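Local structure of protein SCO1 homolog 1, mitochondrial (Arabidopsis thaliana, 6N5U) at residues A[14-19]-A[103-108]; A[34-39]-A[48-53]; A[71-76]-A[97-102]; A[115-120]-A[127-132]. The protein binds copper through its thioredoxin-fold domain and is thought to serve copper homeostasis, mitochondrial redox signalling or copper insertion into cytochrome c oxidase. One frame throughout, in Å; residues are numbered along the deposited sequence.

Interaction 1: residues A[14-19]-A[103-108]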
loop_
_atom_site.group_PDB
_atom_site.type_symbol
_atom_site.label_atom_id
_atom_site.label_comp_id
_atom_site.label_asym_id
_atom_site.label_seq_id
_atom_site.Cartn_x
_atom_site.Cartn_y
_atom_site.Cartn_z
ATOM N N SER A 14 14.222 2.139 -2.560
ATOM C CA SER A 14 14.710 1.125 -3.481
ATOM C C SER A 14 14.175 -0.188 -2.937
ATOM O O SER A 14 14.682 -0.701 -1.943
ATOM C CB SER A 14 16.232 1.127 -3.584
ATOM O OG SER A 14 16.641 0.401 -4.734
ATOM N N LEU A 15 13.077 -0.667 -3.523
ATOM C CA LEU A 15 12.392 -1.879 -3.085
ATOM C C LEU A 15 12.354 -2.928 -4.203
ATOM O O LEU A 15 12.813 -2.656 -5.316
ATOM C CB LEU A 15 10.961 -1.526 -2.590
ATOM C CG LEU A 15 10.855 -0.660 -1.317
ATOM C CD1 LEU A 15 9.461 -0.157 -1.113
ATOM C CD2 LEU A 15 11.257 -1.430 -0.092
ATOM N N ILE A 16 11.847 -4.135 -3.889
ATOM C CA ILE A 16 11.695 -5.227 -4.845
ATOM C C ILE A 16 10.208 -5.471 -5.051
ATOM O O ILE A 16 9.473 -5.673 -4.078
ATOM C CB ILE A 16 12.459 -6.510 -4.438
ATOM C CG1 ILE A 16 13.961 -6.219 -4.250
ATOM C CG2 ILE A 16 12.273 -7.610 -5.490
ATOM C CD1 ILE A 16 14.425 -6.230 -2.858
ATOM N N ARG A 17 9.764 -5.418 -6.318
ATOM C CA ARG A 17 8.373 -5.618 -6.712
ATOM C C ARG A 17 8.028 -7.116 -6.719
ATOM O O ARG A 17 8.925 -7.946 -6.806
ATOM C CB ARG A 17 8.136 -4.948 -8.068
ATOM C CG ARG A 17 6.680 -4.783 -8.465
ATOM C CD ARG A 17 6.555 -3.833 -9.627
ATOM N NE ARG A 17 7.107 -4.405 -10.854
ATOM C CZ ARG A 17 7.475 -3.694 -11.914
ATOM N NH1 ARG A 17 7.374 -2.368 -11.902
ATOM N NH2 ARG A 17 7.945 -4.300 -12.995
ATOM N N ASP A 18 6.732 -7.453 -6.606
ATOM C CA ASP A 18 6.175 -8.818 -6.573
ATOM C C ASP A 18 6.592 -9.703 -7.767
ATOM O O ASP A 18 6.426 -10.920 -7.706
ATOM C CB ASP A 18 4.638 -8.778 -6.427
ATOM C CG ASP A 18 3.921 -8.183 -7.617
ATOM O OD1 ASP A 18 3.660 -8.930 -8.588
ATOM O OD2 ASP A 18 3.628 -6.973 -7.584
ATOM N N ASP A 19 7.118 -9.088 -8.842
ATOM C CA ASP A 19 7.584 -9.779 -10.038
ATOM C C ASP A 19 9.077 -10.099 -9.957
ATOM O O ASP A 19 9.593 -10.808 -10.817
ATOM C CB ASP A 19 7.247 -8.957 -11.292
ATOM C CG ASP A 19 7.919 -7.603 -11.408
ATOM O OD1 ASP A 19 8.425 -7.089 -10.377
ATOM O OD2 ASP A 19 7.934 -7.049 -12.524
ATOM N N PRO A 103 15.177 -5.847 5.537
ATOM C CA PRO A 103 14.620 -5.143 6.709
ATOM C C PRO A 103 15.056 -3.679 6.835
ATOM O O PRO A 103 14.312 -2.880 7.419
ATOM C CB PRO A 103 15.059 -6.018 7.893
ATOM C CG PRO A 103 15.296 -7.365 7.309
ATOM C CD PRO A 103 15.868 -7.093 5.947
ATOM N N GLU A 104 16.248 -3.338 6.271
ATOM C CA GLU A 104 16.842 -1.991 6.234
ATOM C C GLU A 104 16.134 -1.147 5.172
ATOM O O GLU A 104 15.826 0.009 5.428
ATOM C CB GLU A 104 18.348 -2.081 5.932
ATOM C CG GLU A 104 19.133 -0.822 6.262
ATOM C CD GLU A 104 20.498 -0.709 5.598
ATOM O OE1 GLU A 104 21.383 -1.547 5.891
ATOM O OE2 GLU A 104 20.683 0.224 4.783
ATOM N N GLU A 105 15.878 -1.727 3.985
ATOM C CA GLU A 105 15.176 -1.076 2.874
ATOM C C GLU A 105 13.765 -0.676 3.316
ATOM O O GLU A 105 13.354 0.468 3.070
ATOM C CB GLU A 105 15.131 -1.993 1.632
ATOM C CG GLU A 105 16.352 -1.846 0.741
ATOM C CD GLU A 105 16.548 -2.856 -0.374
ATOM O OE1 GLU A 105 15.677 -3.733 -0.560
ATOM O OE2 GLU A 105 17.587 -2.771 -1.066
ATOM N N ILE A 106 13.065 -1.607 4.018
ATOM C CA ILE A 106 11.720 -1.447 4.590
ATOM C C ILE A 106 11.728 -0.377 5.692
ATOM O O ILE A 106 10.770 0.388 5.797
ATOM C CB ILE A 106 11.173 -2.813 5.095
ATOM C CG1 ILE A 106 10.996 -3.855 3.937
ATOM C CG2 ILE A 106 9.893 -2.674 5.939
ATOM C CD1 ILE A 106 10.048 -3.483 2.732
ATOM N N LYS A 107 12.815 -0.314 6.486
ATOM C CA LYS A 107 13.012 0.657 7.574
ATOM C C LYS A 107 13.099 2.077 7.003
ATOM O O LYS A 107 12.529 3.006 7.579
ATOM C CB LYS A 107 14.295 0.306 8.376
ATOM C CG LYS A 107 14.622 1.194 9.570
ATOM C CD LYS A 107 16.073 0.977 10.033
ATOM C CE LYS A 107 16.614 2.113 10.886
ATOM N NZ LYS A 107 18.079 1.981 11.141
ATOM N N SER A 108 13.821 2.232 5.872
ATOM C CA SER A 108 14.024 3.506 5.191
ATOM C C SER A 108 12.710 4.057 4.605
ATOM O O SER A 108 12.426 5.250 4.765
ATOM C CB SER A 108 15.085 3.352 4.109
ATOM O OG SER A 108 15.174 4.482 3.257
#
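The carboxylate of Glu105 lies beside the backbone of Ser14 and the tip of Ile16, and its OE2 is held by a salt bridge to Arg22. This outside partner matters, because the segments themselves share no hydrogen bond. Ser14 O comes 3.3 Å from Glu105 CD and 3.4 Å from Glu105 CG, so the carbonyl oxygen touches the CG and CD end of the glutamate chain. Ser14 O and Glu105 OE1, both acceptors, are 3.5 Å apart without a hydrogen bond, and the nearby Arg22 would offset the charge of the carboxylate. Glu105 CG stands beside its own backbone N (chi1 -87°); the chain is extended beyond CG, and its carboxyl carbon is the atom that meets Ser14 O. Ile16 crosses this chain at about a right angle, with its CD1 methyl 3.6 Å from Glu105 OE1.

A second, wholly apolar contact forms next to this one. Leu15 CD2 meets Ile106 CD1 at 3.7 Å, methyl to methyl, the two side chains again crossing nearly perpendicularly.

The axes of strand 14-17 and helix 103-108 approach to 8.4 Å at 115°, so the helix runs across the strand. In the thioredoxin-like domain, strand 14-17 is flanked in the sheet by strands 22-24 and 97-100. Helix 103-112 follows the latter directly, while Ile16 also packs on Val82 of helix 82-89 and Ile106 on Tyr117 of the strand 117-121.

Interaction 2: residues A[34-39]-A[48-53]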
loop_
_atom_site.group_PDB
_atom_site.type_symbol
_atom_site.label_atom_id
_atom_site.label_comp_id
_atom_site.label_asym_id
_atom_site.label_seq_id
_atom_site.Cartn_x
_atom_site.Cartn_y
_atom_site.Cartn_z
ATOM N N ILE A 34 -2.117 4.729 -4.731
ATOM C CA ILE A 34 -2.534 4.644 -3.326
ATOM C C ILE A 34 -1.636 3.624 -2.655
ATOM O O ILE A 34 -1.658 2.470 -3.056
ATOM C CB ILE A 34 -4.053 4.362 -3.080
ATOM C CG1 ILE A 34 -4.950 5.438 -3.741
ATOM C CG2 ILE A 34 -4.339 4.270 -1.569
ATOM C CD1 ILE A 34 -6.443 5.090 -3.855
ATOM N N LEU A 35 -0.829 4.042 -1.650
ATOM C CA LEU A 35 0.112 3.144 -0.952
ATOM C C LEU A 35 -0.467 2.687 0.384
ATOM O O LEU A 35 -0.911 3.526 1.161
ATOM C CB LEU A 35 1.483 3.802 -0.698
ATOM C CG LEU A 35 2.180 4.587 -1.802
ATOM C CD1 LEU A 35 3.215 5.509 -1.198
ATOM C CD2 LEU A 35 2.908 3.683 -2.762
ATOM N N TYR A 36 -0.485 1.372 0.637
ATOM C CA TYR A 36 -0.993 0.778 1.872
ATOM C C TYR A 36 0.134 -0.046 2.458
ATOM O O TYR A 36 0.718 -0.891 1.767
ATOM C CB TYR A 36 -2.286 -0.084 1.658
ATOM C CG TYR A 36 -2.741 -0.816 2.909
ATOM C CD1 TYR A 36 -3.411 -0.144 3.928
ATOM C CD2 TYR A 36 -2.422 -2.158 3.113
ATOM C CE1 TYR A 36 -3.734 -0.782 5.130
ATOM C CE2 TYR A 36 -2.741 -2.808 4.309
ATOM C CZ TYR A 36 -3.409 -2.119 5.312
ATOM O OH TYR A 36 -3.742 -2.745 6.492
ATOM N N PHE A 37 0.458 0.207 3.719
ATOM C CA PHE A 37 1.528 -0.538 4.391
ATOM C C PHE A 37 0.856 -1.646 5.198
ATOM O O PHE A 37 -0.101 -1.376 5.941
ATOM C CB PHE A 37 2.366 0.405 5.280
ATOM C CG PHE A 37 3.278 1.369 4.533
ATOM C CD1 PHE A 37 2.760 2.488 3.885
ATOM C CD2 PHE A 37 4.659 1.169 4.507
ATOM C CE1 PHE A 37 3.589 3.357 3.179
ATOM C CE2 PHE A 37 5.493 2.049 3.806
ATOM C CZ PHE A 37 4.945 3.130 3.137
ATOM N N GLY A 38 1.309 -2.873 4.982
ATOM C CA GLY A 38 0.745 -4.039 5.647
ATOM C C GLY A 38 1.698 -5.206 5.746
ATOM O O GLY A 38 2.896 -5.032 5.541
ATOM N N PHE A 39 1.164 -6.399 6.089
ATOM C CA PHE A 39 1.884 -7.681 6.215
ATOM C C PHE A 39 0.955 -8.865 5.853
ATOM O O PHE A 39 -0.183 -8.896 6.311
ATOM C CB PHE A 39 2.588 -7.834 7.578
ATOM C CG PHE A 39 1.792 -8.210 8.807
ATOM C CD1 PHE A 39 1.089 -7.246 9.521
ATOM C CD2 PHE A 39 1.872 -9.495 9.341
ATOM C CE1 PHE A 39 0.382 -7.590 10.678
ATOM C CE2 PHE A 39 1.178 -9.835 10.509
ATOM C CZ PHE A 39 0.430 -8.884 11.163
ATOM N N ASP A 48 -9.079 -6.689 5.150
ATOM C CA ASP A 48 -10.214 -5.762 5.077
ATOM C C ASP A 48 -9.893 -4.473 4.332
ATOM O O ASP A 48 -10.662 -4.057 3.467
ATOM C CB ASP A 48 -10.790 -5.440 6.469
ATOM C CG ASP A 48 -11.408 -6.609 7.208
ATOM O OD1 ASP A 48 -11.720 -7.635 6.557
ATOM O OD2 ASP A 48 -11.575 -6.504 8.442
ATOM N N GLU A 49 -8.783 -3.828 4.705
ATOM C CA GLU A 49 -8.287 -2.579 4.133
ATOM C C GLU A 49 -7.995 -2.696 2.651
ATOM O O GLU A 49 -8.336 -1.786 1.889
ATOM C CB GLU A 49 -7.047 -2.122 4.894
ATOM C CG GLU A 49 -7.367 -1.728 6.326
ATOM C CD GLU A 49 -8.334 -0.571 6.461
ATOM O OE1 GLU A 49 -7.900 0.577 6.218
ATOM O OE2 GLU A 49 -9.522 -0.811 6.784
ATOM N N LEU A 50 -7.404 -3.840 2.236
ATOM C CA LEU A 50 -7.112 -4.110 0.839
ATOM C C LEU A 50 -8.366 -4.410 0.066
ATOM O O LEU A 50 -8.488 -3.945 -1.067
ATOM C CB LEU A 50 -6.077 -5.220 0.662
ATOM C CG LEU A 50 -4.627 -4.855 0.996
ATOM C CD1 LEU A 50 -3.794 -6.109 1.084
ATOM C CD2 LEU A 50 -4.037 -3.832 -0.020
ATOM N N ILE A 51 -9.317 -5.152 0.664
ATOM C CA ILE A 51 -10.595 -5.434 -0.017
ATOM C C ILE A 51 -11.264 -4.068 -0.313
ATOM O O ILE A 51 -11.656 -3.830 -1.464
ATOM C CB ILE A 51 -11.528 -6.434 0.751
ATOM C CG1 ILE A 51 -10.984 -7.870 0.720
ATOM C CG2 ILE A 51 -12.951 -6.402 0.179
ATOM C CD1 ILE A 51 -11.490 -8.776 1.869
ATOM N N LYS A 52 -11.313 -3.163 0.715
ATOM C CA LYS A 52 -11.817 -1.779 0.642
ATOM C C LYS A 52 -11.107 -1.040 -0.494
ATOM O O LYS A 52 -11.771 -0.493 -1.360
ATOM C CB LYS A 52 -11.544 -1.034 1.967
ATOM C CG LYS A 52 -12.229 0.338 2.090
ATOM C CD LYS A 52 -11.442 1.374 2.903
ATOM C CE LYS A 52 -11.155 0.989 4.337
ATOM N NZ LYS A 52 -10.419 2.073 5.040
ATOM N N LEU A 53 -9.758 -1.082 -0.514
ATOM C CA LEU A 53 -8.931 -0.452 -1.539
ATOM C C LEU A 53 -9.205 -0.977 -2.957
ATOM O O LEU A 53 -9.356 -0.170 -3.865
ATOM C CB LEU A 53 -7.439 -0.560 -1.176
ATOM C CG LEU A 53 -6.444 0.107 -2.125
ATOM C CD1 LEU A 53 -6.784 1.596 -2.346
ATOM C CD2 LEU A 53 -5.003 -0.094 -1.624
#
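Tyr36 reaches from its strand to three residues of the facing helix, Leu53, Leu50 and Glu49, met in turn from CB to the hydroxyl. Its CB lies 4.3 Å from Leu53 CD2, a loose apolar contact. CG is anti to the backbone N (chi1 174°), and the ring beyond it meets Leu50 and Glu49. Both helix residues come obliquely from the same side of the ring plane: Leu50 CD2 is 3.9 Å from Tyr36 CD2, and across the ring Tyr36 CE1 is 3.6 Å from Glu49 CB, with CZ touching the same methylene. At the tip, Tyr36 OH passes 3.8 Å from Glu49 CG, against the aliphatic part of the glutamate and not its carboxylate.

Strand 32-38 and helix 45-64 open a beta-alpha-beta unit of the thioredoxin fold, completed by strand 68-74. The short axes run nearly antiparallel, 166° between directions and 10.1 Å apart at closest, as expected when a chain leaves a strand and returns along the sheet. The copper ion lies about 4 Å from the nearest atom of the Tyr36 side chain, which also touches the copper ligand Cys46 at the start of this helix.

Farther back along the strand, Ile34 and Leu53 slide past each other in opposite directions, with Ile34 CG2 and Leu53 CD1 3.7 Å apart. Glu49 is bent at chi2 (-61°), which sets its CD, and two lysines grip the acid group: Lys52 NZ makes a salt bridge of 3.2 Å to Glu49 OE1, on the syn side but well out of the carboxylate plane, while Lys150 pairs with OE2.

Interaction 3: residues A[71-76]-A[97-102]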
loop_
_atom_site.group_PDB
_atom_site.type_symbol
_atom_site.label_atom_id
_atom_site.label_comp_id
_atom_site.label_asym_id
_atom_site.label_seq_id
_atom_site.Cartn_x
_atom_site.Cartn_y
_atom_site.Cartn_z
ATOM N N VAL A 71 -0.979 0.046 -4.174
ATOM C CA VAL A 71 0.346 -0.450 -3.834
ATOM C C VAL A 71 0.408 -0.994 -2.390
ATOM O O VAL A 71 0.237 -0.236 -1.428
ATOM C CB VAL A 71 1.456 0.599 -4.125
ATOM C CG1 VAL A 71 2.832 0.132 -3.615
ATOM C CG2 VAL A 71 1.514 0.954 -5.611
ATOM N N PHE A 72 0.704 -2.290 -2.246
ATOM C CA PHE A 72 0.912 -2.916 -0.942
ATOM C C PHE A 72 2.425 -2.902 -0.609
ATOM O O PHE A 72 3.203 -3.468 -1.376
ATOM C CB PHE A 72 0.402 -4.358 -0.978
ATOM C CG PHE A 72 0.793 -5.236 0.183
ATOM C CD1 PHE A 72 0.063 -5.218 1.363
ATOM C CD2 PHE A 72 1.844 -6.137 0.071
ATOM C CE1 PHE A 72 0.408 -6.063 2.428
ATOM C CE2 PHE A 72 2.194 -6.972 1.141
ATOM C CZ PHE A 72 1.481 -6.924 2.312
ATOM N N ILE A 73 2.840 -2.248 0.507
ATOM C CA ILE A 73 4.250 -2.243 0.946
ATOM C C ILE A 73 4.323 -3.041 2.239
ATOM O O ILE A 73 3.581 -2.758 3.174
ATOM C CB ILE A 73 4.818 -0.827 1.085
ATOM C CG1 ILE A 73 4.638 -0.028 -0.224
ATOM C CG2 ILE A 73 6.301 -0.878 1.557
ATOM C CD1 ILE A 73 5.139 1.468 -0.172
ATOM N N SER A 74 5.147 -4.069 2.267
ATOM C CA SER A 74 5.271 -4.965 3.414
ATOM C C SER A 74 6.087 -4.423 4.561
ATOM O O SER A 74 7.208 -3.946 4.352
ATOM C CB SER A 74 5.848 -6.305 2.983
ATOM O OG SER A 74 5.979 -7.142 4.121
ATOM N N VAL A 75 5.541 -4.529 5.791
ATOM C CA VAL A 75 6.217 -4.158 7.047
ATOM C C VAL A 75 6.693 -5.448 7.760
ATOM O O VAL A 75 7.064 -5.408 8.938
ATOM C CB VAL A 75 5.398 -3.220 7.976
ATOM C CG1 VAL A 75 5.156 -1.858 7.325
ATOM C CG2 VAL A 75 4.088 -3.873 8.451
ATOM N N ASP A 76 6.704 -6.598 7.015
ATOM C CA ASP A 76 7.181 -7.890 7.517
ATOM C C ASP A 76 8.105 -8.556 6.499
ATOM O O ASP A 76 7.777 -9.648 6.033
ATOM C CB ASP A 76 6.005 -8.790 7.946
ATOM C CG ASP A 76 6.355 -10.073 8.679
ATOM O OD1 ASP A 76 7.506 -10.210 9.114
ATOM O OD2 ASP A 76 5.469 -10.941 8.809
ATOM N N ILE A 97 0.076 -3.945 -7.045
ATOM C CA ILE A 97 1.539 -4.075 -6.975
ATOM C C ILE A 97 1.936 -4.366 -5.515
ATOM O O ILE A 97 1.435 -3.718 -4.591
ATOM C CB ILE A 97 2.194 -2.745 -7.489
ATOM C CG1 ILE A 97 1.928 -2.546 -9.000
ATOM C CG2 ILE A 97 3.701 -2.643 -7.152
ATOM C CD1 ILE A 97 2.505 -1.239 -9.597
ATOM N N GLY A 98 2.845 -5.309 -5.333
ATOM C CA GLY A 98 3.377 -5.675 -4.032
ATOM C C GLY A 98 4.845 -5.322 -3.938
ATOM O O GLY A 98 5.612 -5.695 -4.823
ATOM N N LEU A 99 5.244 -4.545 -2.899
ATOM C CA LEU A 99 6.624 -4.119 -2.664
ATOM C C LEU A 99 7.132 -4.685 -1.376
ATOM O O LEU A 99 6.443 -4.672 -0.362
ATOM C CB LEU A 99 6.787 -2.597 -2.647
ATOM C CG LEU A 99 6.305 -1.776 -3.847
ATOM C CD1 LEU A 99 6.585 -0.302 -3.617
ATOM C CD2 LEU A 99 6.955 -2.223 -5.152
ATOM N N THR A 100 8.347 -5.181 -1.419
ATOM C CA THR A 100 9.037 -5.780 -0.292
ATOM C C THR A 100 10.521 -5.298 -0.351
ATOM O O THR A 100 10.840 -4.398 -1.146
ATOM C CB THR A 100 8.798 -7.319 -0.336
ATOM O OG1 THR A 100 9.153 -7.916 0.913
ATOM C CG2 THR A 100 9.517 -8.020 -1.512
ATOM N N GLY A 101 11.389 -5.882 0.486
ATOM C CA GLY A 101 12.812 -5.569 0.494
ATOM C C GLY A 101 13.558 -6.167 1.666
ATOM O O GLY A 101 13.079 -7.109 2.310
ATOM N N SER A 102 14.749 -5.621 1.935
ATOM C CA SER A 102 15.582 -6.011 3.051
ATOM C C SER A 102 14.995 -5.323 4.292
ATOM O O SER A 102 14.386 -4.259 4.132
ATOM C CB SER A 102 17.025 -5.558 2.817
ATOM O OG SER A 102 17.218 -4.162 2.990
#
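The Phe72 ring has Gly98 CA at its edge, near the ring plane, while the backbone N of Ser74 lies 4.3 Å above one face, displaced toward the rim. Tyr88 adds a second aromatic ring, its plane inclined by about 50° to that of Phe72, and Val85 and Val89 of helix 82-89 also pack on the phenylalanine. With CG anti to the backbone N (chi1 168°), the ring lies against Gly98, its bridge partner, which brings only an alpha carbon.

The backbones form a parallel pair with Val71, Phe72 and Ile73 opposite Ile97, Gly98 and Leu99. Phe72 uses both its polar backbone atoms: its N donates to Ile97 O at 2.8 Å, and its O accepts from Leu99 N at 2.8 Å. Ser74 N continues the pattern to Leu99 O at 3.0 Å. All three bonds are nearly straight, with angles at hydrogen of 164° or more. These strands, joined through helix 82-89, make a beta-alpha-beta unit within the central sheet of the thioredoxin-like domain.

The sheet face bearing Val71, Ile73, Ile97 and Leu99 is apolar. There Leu99 CD1 touches two neighbours of the adjoining strand, 3.8 Å from Val71 CG1 and 3.9 Å from Ile73 CG1. Leu99 and Ile73 lie side by side and point the same way.

Beyond the paired residues, Ser74 OG accepts from Asp76 N at 3.0 Å, an ST turn where the chain leaves the strand. Asp80 supplies further partners, its carboxylate to Ser74 OG and its carbonyl to Thr100 OG1.

Interaction 4: residues A[115-120]-A[127-132]. With CU1 (copper (I) ion), chain D.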
loop_
_atom_site.group_PDB
_atom_site.type_symbol
_atom_site.label_atom_id
_atom_site.label_comp_id
_atom_site.label_asym_id
_atom_site.label_seq_id
_atom_site.Cartn_x
_atom_site.Cartn_y
_atom_site.Cartn_z
ATOM N N VAL A 115 5.714 5.876 9.024
ATOM C CA VAL A 115 4.972 4.673 9.380
ATOM C C VAL A 115 5.620 3.985 10.595
ATOM O O VAL A 115 6.837 3.767 10.625
ATOM C CB VAL A 115 4.822 3.714 8.158
ATOM C CG1 VAL A 115 4.221 2.368 8.562
ATOM C CG2 VAL A 115 3.986 4.358 7.056
ATOM N N TYR A 116 4.794 3.656 11.596
ATOM C CA TYR A 116 5.208 2.901 12.767
ATOM C C TYR A 116 5.006 1.408 12.433
ATOM O O TYR A 116 3.979 1.038 11.861
ATOM C CB TYR A 116 4.341 3.303 13.985
ATOM C CG TYR A 116 4.230 2.225 15.046
ATOM C CD1 TYR A 116 5.301 1.928 15.881
ATOM C CD2 TYR A 116 3.056 1.489 15.201
ATOM C CE1 TYR A 116 5.221 0.908 16.823
ATOM C CE2 TYR A 116 2.953 0.490 16.167
ATOM C CZ TYR A 116 4.041 0.201 16.974
ATOM O OH TYR A 116 3.957 -0.783 17.929
ATOM N N TYR A 117 5.966 0.563 12.808
ATOM C CA TYR A 117 5.872 -0.888 12.653
ATOM C C TYR A 117 6.736 -1.568 13.710
ATOM O O TYR A 117 7.878 -1.159 13.942
ATOM C CB TYR A 117 6.126 -1.366 11.206
ATOM C CG TYR A 117 7.564 -1.383 10.751
ATOM C CD1 TYR A 117 8.177 -0.233 10.263
ATOM C CD2 TYR A 117 8.287 -2.568 10.719
ATOM C CE1 TYR A 117 9.508 -0.245 9.846
ATOM C CE2 TYR A 117 9.615 -2.592 10.304
ATOM C CZ TYR A 117 10.224 -1.428 9.866
ATOM O OH TYR A 117 11.541 -1.458 9.475
ATOM N N MET A 118 6.170 -2.537 14.418
ATOM C CA MET A 118 6.871 -3.230 15.497
ATOM C C MET A 118 6.385 -4.670 15.644
ATOM O O MET A 118 5.190 -4.923 15.762
ATOM C CB MET A 118 6.648 -2.478 16.805
ATOM C CG MET A 118 7.487 -2.969 17.948
ATOM S SD MET A 118 7.079 -2.048 19.453
ATOM C CE MET A 118 8.034 -0.525 19.163
ATOM N N LYS A 119 7.320 -5.608 15.654
ATOM C CA LYS A 119 7.034 -7.025 15.847
ATOM C C LYS A 119 6.435 -7.230 17.227
ATOM O O LYS A 119 6.876 -6.618 18.217
ATOM C CB LYS A 119 8.304 -7.853 15.692
ATOM C CG LYS A 119 8.431 -8.418 14.303
ATOM C CD LYS A 119 9.780 -9.011 14.037
ATOM C CE LYS A 119 10.001 -10.354 14.662
ATOM N NZ LYS A 119 11.102 -11.034 13.964
ATOM N N THR A 120 5.401 -8.063 17.262
ATOM C CA THR A 120 4.589 -8.408 18.415
ATOM C C THR A 120 4.642 -9.930 18.518
ATOM O O THR A 120 4.302 -10.606 17.562
ATOM C CB THR A 120 3.187 -7.786 18.158
ATOM O OG1 THR A 120 3.223 -6.416 18.568
ATOM C CG2 THR A 120 2.017 -8.553 18.806
ATOM N N TYR A 127 4.574 -14.503 15.283
ATOM C CA TYR A 127 4.514 -13.121 15.676
ATOM C C TYR A 127 3.601 -12.390 14.681
ATOM O O TYR A 127 3.284 -12.898 13.594
ATOM C CB TYR A 127 5.937 -12.509 15.689
ATOM C CG TYR A 127 6.611 -12.435 14.333
ATOM C CD1 TYR A 127 7.370 -13.495 13.852
ATOM C CD2 TYR A 127 6.493 -11.301 13.532
ATOM C CE1 TYR A 127 7.965 -13.448 12.590
ATOM C CE2 TYR A 127 7.088 -11.239 12.271
ATOM C CZ TYR A 127 7.828 -12.316 11.806
ATOM O OH TYR A 127 8.448 -12.276 10.582
ATOM N N LEU A 128 3.182 -11.199 15.065
ATOM C CA LEU A 128 2.432 -10.309 14.198
ATOM C C LEU A 128 3.218 -9.014 14.163
ATOM O O LEU A 128 4.166 -8.866 14.920
ATOM C CB LEU A 128 0.976 -10.086 14.681
ATOM C CG LEU A 128 0.040 -11.303 14.702
ATOM C CD1 LEU A 128 -1.240 -10.993 15.401
ATOM C CD2 LEU A 128 -0.243 -11.816 13.340
ATOM N N VAL A 129 2.918 -8.140 13.227
ATOM C CA VAL A 129 3.538 -6.825 13.134
ATOM C C VAL A 129 2.458 -5.781 13.455
ATOM O O VAL A 129 1.412 -5.742 12.810
ATOM C CB VAL A 129 4.289 -6.549 11.795
ATOM C CG1 VAL A 129 4.839 -5.126 11.760
ATOM C CG2 VAL A 129 5.410 -7.568 11.568
ATOM N N ASP A 130 2.671 -5.035 14.534
ATOM C CA ASP A 130 1.783 -3.956 14.953
ATOM C C ASP A 130 2.210 -2.752 14.109
ATOM O O ASP A 130 3.396 -2.435 14.045
ATOM C CB ASP A 130 1.980 -3.691 16.450
ATOM C CG ASP A 130 1.031 -2.697 17.068
ATOM O OD1 ASP A 130 -0.020 -2.429 16.466
ATOM O OD2 ASP A 130 1.335 -2.199 18.162
ATOM N N HIS A 131 1.272 -2.137 13.397
ATOM C CA HIS A 131 1.620 -1.037 12.495
ATOM C C HIS A 131 0.512 -0.029 12.300
ATOM O O HIS A 131 -0.627 -0.252 12.726
ATOM C CB HIS A 131 2.072 -1.594 11.125
ATOM C CG HIS A 131 0.983 -2.344 10.404
ATOM N ND1 HIS A 131 0.154 -1.715 9.493
ATOM C CD2 HIS A 131 0.598 -3.634 10.528
ATOM C CE1 HIS A 131 -0.663 -2.652 9.055
ATOM N NE2 HIS A 131 -0.424 -3.826 9.650
ATOM N N SER A 132 0.863 1.081 11.632
ATOM C CA SER A 132 -0.015 2.209 11.320
ATOM C C SER A 132 -0.989 1.765 10.232
ATOM O O SER A 132 -0.552 1.176 9.234
ATOM C CB SER A 132 0.808 3.390 10.811
ATOM O OG SER A 132 1.999 3.625 11.542
HETATM CU CU CU1 D . -2.218 -5.578 9.299
HETATM O O HOH W 1 2.198 -3.730 20.229
#
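The beta hairpin of strands 117-121 and 127-131 pairs Tyr117 with His131, the histidine of the copper(I) site. His131 NE2 binds the ion at 2.5 Å with the metal in the plane of the ring; the sulfurs of Cys42 and Cys46 complete the three protein ligands. The other ring nitrogen, ND1, donates to Ser132 O at 3.0 Å from above that carbonyl's plane. This second-shell bond helps fix the rotation of the imidazole.

Backbone bonds of the antiparallel type tie Met118 to Asp130 and Thr120 to Leu128, two hydrogen-bonded pairs alternating with the non-hydrogen-bonded pairs Tyr117-His131 and Lys119-Val129. Next to the histidine, Ser132 extends the pairing with both backbone and side chain: its N donates to Tyr116 O, and its OG accepts from Tyr116 N at 2.8 Å.

The two sheet faces differ. On the one with Met118 and Asp130, Tyr116 OH donates to Asp130 OD2 at 3.0 Å, coming from above the carboxylate plane, and ring and carboxylate stand at 88°. A water donates to the same OD2 at 2.7 Å and reaches Thr120 OG1 weakly.

On the face with Tyr117 and His131, the Lys119 chain bends at chi3 (76°), which turns CE over the Tyr127 ring, 3.8 Å from its centroid. Lys119 NZ follows at 4.2 Å, 13° off the ring normal, a cation-pi contact; the ammonium also makes a salt bridge to Glu78. Tyr127 OH is taken by Asp76, and Arg79 makes another cation-pi contact with the same ring.

Interactions 1, 2 and 3 all reach the central sheet of the thioredoxin-like domain, where strands 14-17, 97-100, 68-74 and 32-38 are successive neighbours. The centres of interactions 1 and 3 are about 6 Å apart, those of 2 and 3 about 11 Å, and those of 1 and 2 about 17 Å. Along the chain, interaction 1 joins residues far apart in sequence and spans both 2 and 3; interaction 4 comes after it. The hairpin of interaction 4 stands outside this sheet but touches all three: Tyr117 packs on Lys107, Val75 and Asp76 meet Val129, and Phe37 and Phe39 lie against His131. This last contact puts the copper-binding histidine beside the end of strand 32-38.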